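Local atomic coordinates of hypothetical protein Atu2144 (Agrobacterium tumefaciens, PDB entry 2ODF), a protein that is of unknown function but belongs to the N-formylglutamate amidohydrolase family, related to zinc exopeptidases, and may therefore hydrolyse an amide bond. Residues G170-N175 with M223-N228; V27-E32 with V149-H154. All coordinates share one frame; numbering follows the deposited sequence.

Interaction 1: G170-N175 with M223-N228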
ATOM      1  N   GLY A 170     -18.601  -6.957  22.245  1.00 17.13           N
ATOM      2  CA  GLY A 170     -17.293  -6.483  22.644  1.00 16.98           C
ATOM      3  C   GLY A 170     -17.113  -4.997  22.381  1.00 16.85           C
ATOM      4  O   GLY A 170     -17.499  -4.487  21.315  1.00 17.93           O
ATOM      5  N   ILE A 171     -16.540  -4.314  23.367  1.00 17.14           N
ATOM      6  CA  ILE A 171     -16.207  -2.897  23.302  1.00 17.01           C
ATOM      7  C   ILE A 171     -14.672  -2.856  23.187  1.00 16.85           C
ATOM      8  O   ILE A 171     -13.942  -3.064  24.155  1.00 17.47           O
ATOM      9  CB  ILE A 171     -16.732  -2.103  24.539  1.00 17.54           C
ATOM     10  CG1 ILE A 171     -18.247  -2.275  24.682  1.00 17.62           C
ATOM     11  CG2 ILE A 171     -16.305  -0.602  24.462  1.00 16.52           C
ATOM     12  CD1 ILE A 171     -19.078  -1.701  23.522  1.00 14.85           C
ATOM     13  N   LEU A 172     -14.189  -2.608  21.980  1.00 17.27           N
ATOM     14  CA  LEU A 172     -12.757  -2.706  21.696  1.00 16.70           C
ATOM     15  C   LEU A 172     -12.107  -1.328  21.590  1.00 17.08           C
ATOM     16  O   LEU A 172     -12.713  -0.351  21.123  1.00 17.24           O
ATOM     17  CB  LEU A 172     -12.520  -3.515  20.432  1.00 16.55           C
ATOM     18  CG  LEU A 172     -12.497  -5.038  20.604  1.00 17.07           C
ATOM     19  CD1 LEU A 172     -13.767  -5.556  21.245  1.00 15.47           C
ATOM     20  CD2 LEU A 172     -12.301  -5.660  19.260  1.00 15.59           C
ATOM     21  N   HIS A 173     -10.864  -1.240  22.037  1.00 17.47           N
ATOM     22  CA  HIS A 173     -10.161   0.028  22.006  1.00 16.85           C
ATOM     23  C   HIS A 173      -8.676  -0.229  22.041  1.00 16.93           C
ATOM     24  O   HIS A 173      -8.247  -1.312  22.409  1.00 16.36           O
ATOM     25  CB  HIS A 173     -10.602   0.910  23.175  1.00 16.71           C
ATOM     26  CG  HIS A 173     -10.248   0.351  24.516  1.00 17.86           C
ATOM     27  ND1 HIS A 173      -9.014   0.547  25.097  1.00 18.79           N
ATOM     28  CD2 HIS A 173     -10.966  -0.390  25.394  1.00 17.94           C
ATOM     29  CE1 HIS A 173      -8.976  -0.064  26.267  1.00 20.70           C
ATOM     30  NE2 HIS A 173     -10.156  -0.630  26.476  1.00 20.06           N
ATOM     31  N   ASP A 174      -7.911   0.775  21.621  1.00 17.56           N
ATOM     32  CA  ASP A 174      -6.454   0.761  21.672  1.00 18.44           C
ATOM     33  C   ASP A 174      -6.019   1.677  22.838  1.00 19.01           C
ATOM     34  O   ASP A 174      -6.661   1.677  23.910  1.00 19.40           O
ATOM     35  CB  ASP A 174      -5.906   1.187  20.298  1.00 18.34           C
ATOM     36  CG  ASP A 174      -4.453   0.740  20.080  1.00 19.06           C
ATOM     37  OD1 ASP A 174      -3.528   1.384  20.632  1.00 18.34           O
ATOM     38  OD2 ASP A 174      -4.249  -0.265  19.373  1.00 20.95           O
ATOM     39  N   ASN A 175      -4.989   2.493  22.640  1.00 19.95           N
ATOM     40  CA  ASN A 175      -4.408   3.282  23.737  1.00 20.26           C
ATOM     41  C   ASN A 175      -5.268   4.452  24.222  1.00 20.53           C
ATOM     42  O   ASN A 175      -4.898   5.152  25.187  1.00 21.48           O
ATOM     43  CB  ASN A 175      -2.963   3.725  23.392  1.00 20.39           C
ATOM     44  CG  ASN A 175      -2.863   4.746  22.224  1.00 23.14           C
ATOM     45  OD1 ASN A 175      -3.785   5.553  21.960  1.00 25.18           O
ATOM     46  ND2 ASN A 175      -1.695   4.738  21.545  1.00 21.44           N
ATOM     47  N   MET A 223     -14.308   0.365  18.711  1.00 15.76           N
ATOM     48  CA  MET A 223     -14.609  -0.698  17.777  1.00 15.44           C
ATOM     49  C   MET A 223     -15.622  -1.583  18.463  1.00 15.43           C
ATOM     50  O   MET A 223     -15.421  -1.988  19.596  1.00 16.24           O
ATOM     51  CB  MET A 223     -13.306  -1.439  17.461  1.00 14.47           C
ATOM     52  CG  MET A 223     -13.404  -2.760  16.718  1.00 16.60           C
ATOM     53  SD  MET A 223     -11.792  -3.451  16.207  1.00  9.13           S
ATOM     54  CE  MET A 223     -12.393  -4.992  15.691  1.00 15.46           C
ATOM     55  N   ILE A 224     -16.736  -1.828  17.783  1.00 16.37           N
ATOM     56  CA  ILE A 224     -17.831  -2.589  18.322  1.00 16.79           C
ATOM     57  C   ILE A 224     -17.894  -3.956  17.620  1.00 16.27           C
ATOM     58  O   ILE A 224     -17.995  -4.038  16.399  1.00 17.19           O
ATOM     59  CB  ILE A 224     -19.209  -1.826  18.151  1.00 16.98           C
ATOM     60  CG1 ILE A 224     -19.201  -0.522  18.914  1.00 17.71           C
ATOM     61  CG2 ILE A 224     -20.364  -2.658  18.656  1.00 16.35           C
ATOM     62  CD1 ILE A 224     -20.319   0.348  18.594  1.00 18.99           C
ATOM     63  N   GLU A 225     -17.859  -5.005  18.423  1.00 16.77           N
ATOM     64  CA  GLU A 225     -18.007  -6.380  17.983  1.00 17.10           C
ATOM     65  C   GLU A 225     -19.371  -6.909  18.448  1.00 17.23           C
ATOM     66  O   GLU A 225     -19.711  -6.781  19.618  1.00 18.50           O
ATOM     67  CB  GLU A 225     -16.906  -7.221  18.619  1.00 17.63           C
ATOM     68  CG  GLU A 225     -15.591  -7.178  17.905  1.00 18.94           C
ATOM     69  CD  GLU A 225     -15.534  -8.041  16.688  1.00 20.84           C
ATOM     70  OE1 GLU A 225     -16.575  -8.431  16.143  1.00 20.45           O
ATOM     71  OE2 GLU A 225     -14.413  -8.308  16.240  1.00 26.97           O
ATOM     72  N   ILE A 226     -20.128  -7.501  17.530  1.00 16.89           N
ATOM     73  CA  ILE A 226     -21.436  -8.076  17.815  1.00 17.26           C
ATOM     74  C   ILE A 226     -21.419  -9.541  17.424  1.00 17.52           C
ATOM     75  O   ILE A 226     -21.094  -9.880  16.279  1.00 18.84           O
ATOM     76  CB  ILE A 226     -22.507  -7.360  17.005  1.00 17.17           C
ATOM     77  CG1 ILE A 226     -22.429  -5.847  17.219  1.00 16.78           C
ATOM     78  CG2 ILE A 226     -23.906  -7.911  17.310  1.00 15.87           C
ATOM     79  CD1 ILE A 226     -23.129  -5.080  16.127  1.00 16.33           C
ATOM     80  N   ARG A 227     -21.797 -10.439  18.331  1.00 18.29           N
ATOM     81  CA  ARG A 227     -21.831 -11.858  17.979  1.00 18.88           C
ATOM     82  C   ARG A 227     -22.885 -12.070  16.882  1.00 19.37           C
ATOM     83  O   ARG A 227     -24.020 -11.596  17.002  1.00 19.77           O
ATOM     84  CB  ARG A 227     -22.082 -12.722  19.217  1.00 18.81           C
ATOM     85  CG  ARG A 227     -21.605 -14.154  19.074  1.00 19.55           C
ATOM     86  CD  ARG A 227     -21.911 -14.966  20.326  1.00 20.93           C
ATOM     87  NE  ARG A 227     -23.362 -15.088  20.525  1.00 22.97           N
ATOM     88  CZ  ARG A 227     -23.975 -15.285  21.695  1.00 23.40           C
ATOM     89  NH1 ARG A 227     -23.300 -15.401  22.823  1.00 24.55           N
ATOM     90  NH2 ARG A 227     -25.296 -15.365  21.717  1.00 23.60           N
ATOM     91  N   ASN A 228     -22.528 -12.769  15.796  1.00 19.14           N
ATOM     92  CA  ASN A 228     -23.309 -12.585  14.560  1.00 19.58           C
ATOM     93  C   ASN A 228     -24.712 -13.197  14.601  1.00 19.33           C
ATOM     94  O   ASN A 228     -25.581 -12.763  13.869  1.00 18.41           O
ATOM     95  CB  ASN A 228     -22.529 -12.961  13.272  1.00 19.71           C
ATOM     96  CG  ASN A 228     -22.335 -14.445  13.089  1.00 20.89           C
ATOM     97  OD1 ASN A 228     -23.242 -15.231  13.370  1.00 21.14           O
ATOM     98  ND2 ASN A 228     -21.139 -14.852  12.563  1.00 20.80           N
TER

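Interaction 2: V27-E32 with V149-H154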
ATOM      1  N   VAL A  27     -20.684  11.193  14.751  1.00 20.26           N
ATOM      2  CA  VAL A  27     -20.171   9.833  14.593  1.00 19.21           C
ATOM      3  C   VAL A  27     -19.830   9.515  13.109  1.00 18.61           C
ATOM      4  O   VAL A  27     -20.587   9.848  12.195  1.00 18.22           O
ATOM      5  CB  VAL A  27     -21.151   8.800  15.186  1.00 18.95           C
ATOM      6  CG1 VAL A  27     -20.776   7.409  14.819  1.00 18.54           C
ATOM      7  CG2 VAL A  27     -21.201   8.940  16.721  1.00 19.92           C
ATOM      8  N   LEU A  28     -18.649   8.940  12.889  1.00 17.62           N
ATOM      9  CA  LEU A  28     -18.233   8.445  11.565  1.00 17.12           C
ATOM     10  C   LEU A  28     -18.131   6.935  11.670  1.00 16.44           C
ATOM     11  O   LEU A  28     -17.268   6.395  12.399  1.00 15.02           O
ATOM     12  CB  LEU A  28     -16.885   9.042  11.159  1.00 17.50           C
ATOM     13  CG  LEU A  28     -16.312   8.649   9.774  1.00 17.06           C
ATOM     14  CD1 LEU A  28     -17.267   8.931   8.603  1.00 14.51           C
ATOM     15  CD2 LEU A  28     -14.909   9.294   9.524  1.00 16.44           C
ATOM     16  N   LEU A  29     -19.064   6.259  11.006  1.00 15.76           N
ATOM     17  CA  LEU A  29     -19.159   4.821  11.045  1.00 15.50           C
ATOM     18  C   LEU A  29     -18.288   4.230   9.943  1.00 15.53           C
ATOM     19  O   LEU A  29     -18.283   4.739   8.806  1.00 14.65           O
ATOM     20  CB  LEU A  29     -20.604   4.367  10.866  1.00 15.67           C
ATOM     21  CG  LEU A  29     -21.585   4.732  11.995  1.00 16.55           C
ATOM     22  CD1 LEU A  29     -23.076   4.760  11.524  1.00 14.56           C
ATOM     23  CD2 LEU A  29     -21.371   3.817  13.212  1.00 16.82           C
ATOM     24  N   VAL A  30     -17.554   3.172  10.302  1.00 14.30           N
ATOM     25  CA  VAL A  30     -16.612   2.473   9.406  1.00 15.11           C
ATOM     26  C   VAL A  30     -16.856   0.958   9.483  1.00 15.66           C
ATOM     27  O   VAL A  30     -16.917   0.382  10.573  1.00 16.52           O
ATOM     28  CB  VAL A  30     -15.134   2.803   9.761  1.00 15.08           C
ATOM     29  CG1 VAL A  30     -14.154   2.056   8.816  1.00 14.81           C
ATOM     30  CG2 VAL A  30     -14.930   4.366   9.773  1.00 14.77           C
ATOM     31  N   CYS A  31     -16.992   0.321   8.331  1.00 15.63           N
ATOM     32  CA  CYS A  31     -17.259  -1.113   8.264  1.00 15.29           C
ATOM     33  C   CYS A  31     -16.365  -1.775   7.219  1.00 15.49           C
ATOM     34  O   CYS A  31     -16.703  -1.831   6.034  1.00 15.26           O
ATOM     35  CB  CYS A  31     -18.748  -1.357   7.956  1.00 14.46           C
ATOM     36  SG  CYS A  31     -19.220  -3.045   8.214  1.00 17.52           S
ATOM     37  N   GLU A  32     -15.203  -2.253   7.675  1.00 15.45           N
ATOM     38  CA  GLU A  32     -14.206  -2.874   6.803  1.00 16.30           C
ATOM     39  C   GLU A  32     -14.655  -4.250   6.256  1.00 16.88           C
ATOM     40  O   GLU A  32     -14.315  -4.619   5.128  1.00 16.76           O
ATOM     41  CB  GLU A  32     -12.878  -3.035   7.537  1.00 16.62           C
ATOM     42  CG  GLU A  32     -12.324  -1.794   8.193  1.00 17.70           C
ATOM     43  CD  GLU A  32     -12.686  -1.723   9.642  1.00 19.72           C
ATOM     44  OE1 GLU A  32     -13.882  -1.891   9.950  1.00 18.83           O
ATOM     45  OE2 GLU A  32     -11.790  -1.497  10.474  1.00 22.55           O
ATOM     46  N   VAL A 149     -16.101  11.244  15.847  1.00 17.64           N
ATOM     47  CA  VAL A 149     -16.053  10.102  16.746  1.00 17.41           C
ATOM     48  C   VAL A 149     -15.991   8.878  15.819  1.00 16.86           C
ATOM     49  O   VAL A 149     -16.922   8.611  15.040  1.00 15.55           O
ATOM     50  CB  VAL A 149     -17.289   9.999  17.686  1.00 17.69           C
ATOM     51  CG1 VAL A 149     -17.219   8.722  18.561  1.00 15.65           C
ATOM     52  CG2 VAL A 149     -17.477  11.269  18.586  1.00 17.12           C
ATOM     53  N   VAL A 150     -14.873   8.162  15.872  1.00 16.31           N
ATOM     54  CA  VAL A 150     -14.629   7.076  14.910  1.00 16.72           C
ATOM     55  C   VAL A 150     -15.169   5.797  15.486  1.00 16.07           C
ATOM     56  O   VAL A 150     -14.698   5.328  16.508  1.00 16.61           O
ATOM     57  CB  VAL A 150     -13.121   6.946  14.566  1.00 16.58           C
ATOM     58  CG1 VAL A 150     -12.858   5.771  13.549  1.00 16.91           C
ATOM     59  CG2 VAL A 150     -12.609   8.280  14.026  1.00 17.09           C
ATOM     60  N   VAL A 151     -16.139   5.201  14.802  1.00 16.18           N
ATOM     61  CA  VAL A 151     -16.794   4.017  15.335  1.00 16.75           C
ATOM     62  C   VAL A 151     -16.756   2.961  14.259  1.00 16.98           C
ATOM     63  O   VAL A 151     -17.344   3.154  13.203  1.00 17.44           O
ATOM     64  CB  VAL A 151     -18.268   4.295  15.720  1.00 17.43           C
ATOM     65  CG1 VAL A 151     -18.934   2.986  16.222  1.00 16.67           C
ATOM     66  CG2 VAL A 151     -18.364   5.431  16.768  1.00 17.69           C
ATOM     67  N   THR A 152     -16.054   1.862  14.511  1.00 16.88           N
ATOM     68  CA  THR A 152     -16.052   0.734  13.576  1.00 17.09           C
ATOM     69  C   THR A 152     -17.012  -0.380  14.037  1.00 16.90           C
ATOM     70  O   THR A 152     -17.205  -0.627  15.241  1.00 16.07           O
ATOM     71  CB  THR A 152     -14.638   0.180  13.331  1.00 17.38           C
ATOM     72  OG1 THR A 152     -14.238  -0.652  14.412  1.00 18.54           O
ATOM     73  CG2 THR A 152     -13.601   1.301  13.211  1.00 18.13           C
ATOM     74  N   ILE A 153     -17.625  -1.033  13.054  1.00 15.90           N
ATOM     75  CA  ILE A 153     -18.668  -2.034  13.311  1.00 16.64           C
ATOM     76  C   ILE A 153     -18.275  -3.375  12.723  1.00 16.62           C
ATOM     77  O   ILE A 153     -18.044  -3.499  11.507  1.00 16.92           O
ATOM     78  CB  ILE A 153     -20.038  -1.611  12.678  1.00 16.85           C
ATOM     79  CG1 ILE A 153     -20.472  -0.210  13.132  1.00 18.11           C
ATOM     80  CG2 ILE A 153     -21.101  -2.657  12.929  1.00 15.70           C
ATOM     81  CD1 ILE A 153     -20.715  -0.039  14.629  1.00 14.43           C
ATOM     82  N   HIS A 154     -18.239  -4.385  13.587  1.00 16.26           N
ATOM     83  CA  HIS A 154     -17.803  -5.728  13.247  1.00 16.96           C
ATOM     84  C   HIS A 154     -18.784  -6.761  13.831  1.00 16.73           C
ATOM     85  O   HIS A 154     -19.505  -6.474  14.809  1.00 16.90           O
ATOM     86  CB  HIS A 154     -16.425  -6.025  13.841  1.00 17.04           C
ATOM     87  CG  HIS A 154     -15.290  -5.343  13.138  1.00 18.86           C
ATOM     88  ND1 HIS A 154     -15.092  -3.979  13.187  1.00 22.63           N
ATOM     89  CD2 HIS A 154     -14.300  -5.843  12.362  1.00 18.33           C
ATOM     90  CE1 HIS A 154     -14.008  -3.676  12.489  1.00 21.63           C
ATOM     91  NE2 HIS A 154     -13.521  -4.787  11.967  1.00 23.26           N
TER

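Interaction 1: G170-N175 with M223-N228
M223 and L172 form an antiparallel hydrogen-bonded pair: M223 N reaches L172 O at 3.0 Å, and L172 N returns to M223 O at 2.8 Å. Their side chains rise from the same face of the sheet and cross obliquely. M223 CG stands anti to the backbone N (chi1 168°) and the chain continues extended, which carries the thioether past the L172 isobutyl group; M223 CE touches L172 CD2 at 3.6 Å. I224 turns to the opposite face beside I171, with which it forms a non-hydrogen-bonded pair; the backbone N and O of I224 are directed instead to strand 149-156. Separately, I224 CA makes a CA-H...O contact with G170 O at 3.6 Å. On the face of these two isoleucines, I171 packs on helix 178-186 and I224 on L244 of helix 234-256. E225 returns to the M223 face and pairs with G170: E225 N binds G170 O at 3.0 Å, while G170 N meets E225 O at 2.9 Å. G170 presents no side chain here, and L172 CD1 lies 3.9 Å from G170 CA. The other methyl, L172 CD2, rests 3.9 Å from E225 CG, after which the glutamate chain bends away toward H154 and F156. Farther on, I226 packs on helix 234-256 and R227 forms a salt bridge with D229. Four backbone hydrogen bonds thus satisfy the buried amides and carbonyls of two pairs. On one face L172 makes apolar contact with M223 and with the aliphatic part of E225, whose carboxylate is directed away from this strand pair.

Interaction 2: V27-E32 with V149-H154
L29 CD2 fills the hollow between V151 and I153, lying 4.0 Å from V151 CG1 and 4.1 Å from I153 CG1. L29 and V151 point the same way, side by side. One step earlier V27 straddles two valines: its CG1 meets V151 CG2 at 3.7 Å, and its CG2 sits 4.2 Å from V149 CB. V151 is therefore a ridge flanked by V27 and L29, and L69 of helix 62-73 packs on both L29 and I153. The other face carries L28, V150, V30 and T152. There T152 CG2, anti to its carbonyl carbon, abuts V30 CB at 4.1 Å, while helix 116-143 packs on L28 and V30. The strands run parallel, twisted by 30°, and a ladder of backbone bonds joins them: L28 N binds V149 O at 2.8 Å, V151 N binds L28 O, V30 N binds V151 O, and I153 N binds V30 O at 2.9 Å. V30 O also receives a CA-H...O contact from T152 CA at 3.1 Å. Where strand 27-31 ends, the E32 chain bends at chi2 (96°) and brings its carboxylate back beside T152 and H154, the carboxylate and imidazole planes standing 73° apart. The ring of H33 meets H154 edge-to-face. A branched aliphatic core thus passes into a buried polar end, where E32 OE2 is satisfied by a hydrogen bond with T209 OG1.

Strands 149-156 and 220-227 are neighbours in one mixed sheet, so interaction 2 and interaction 1 share a seam, their centres about 11 Å apart. Probable backbone hydrogen bonds close it: I224 N to T152 O at 2.9 Å and I224 O to H154 N at 2.8 Å. Side chains meet there too, with M223 CG 3.2 Å from T152 OG1 and E225 OE1 3.3 Å from H154 CB. E225 thereby brings a carboxylate from interaction 1 to the polar end of interaction 2, where E32, H33, D59 and N90 also gather. This cluster beyond strand 27-31 is consistent with the active-site region of a zinc-exopeptidase-like amidohydrolase.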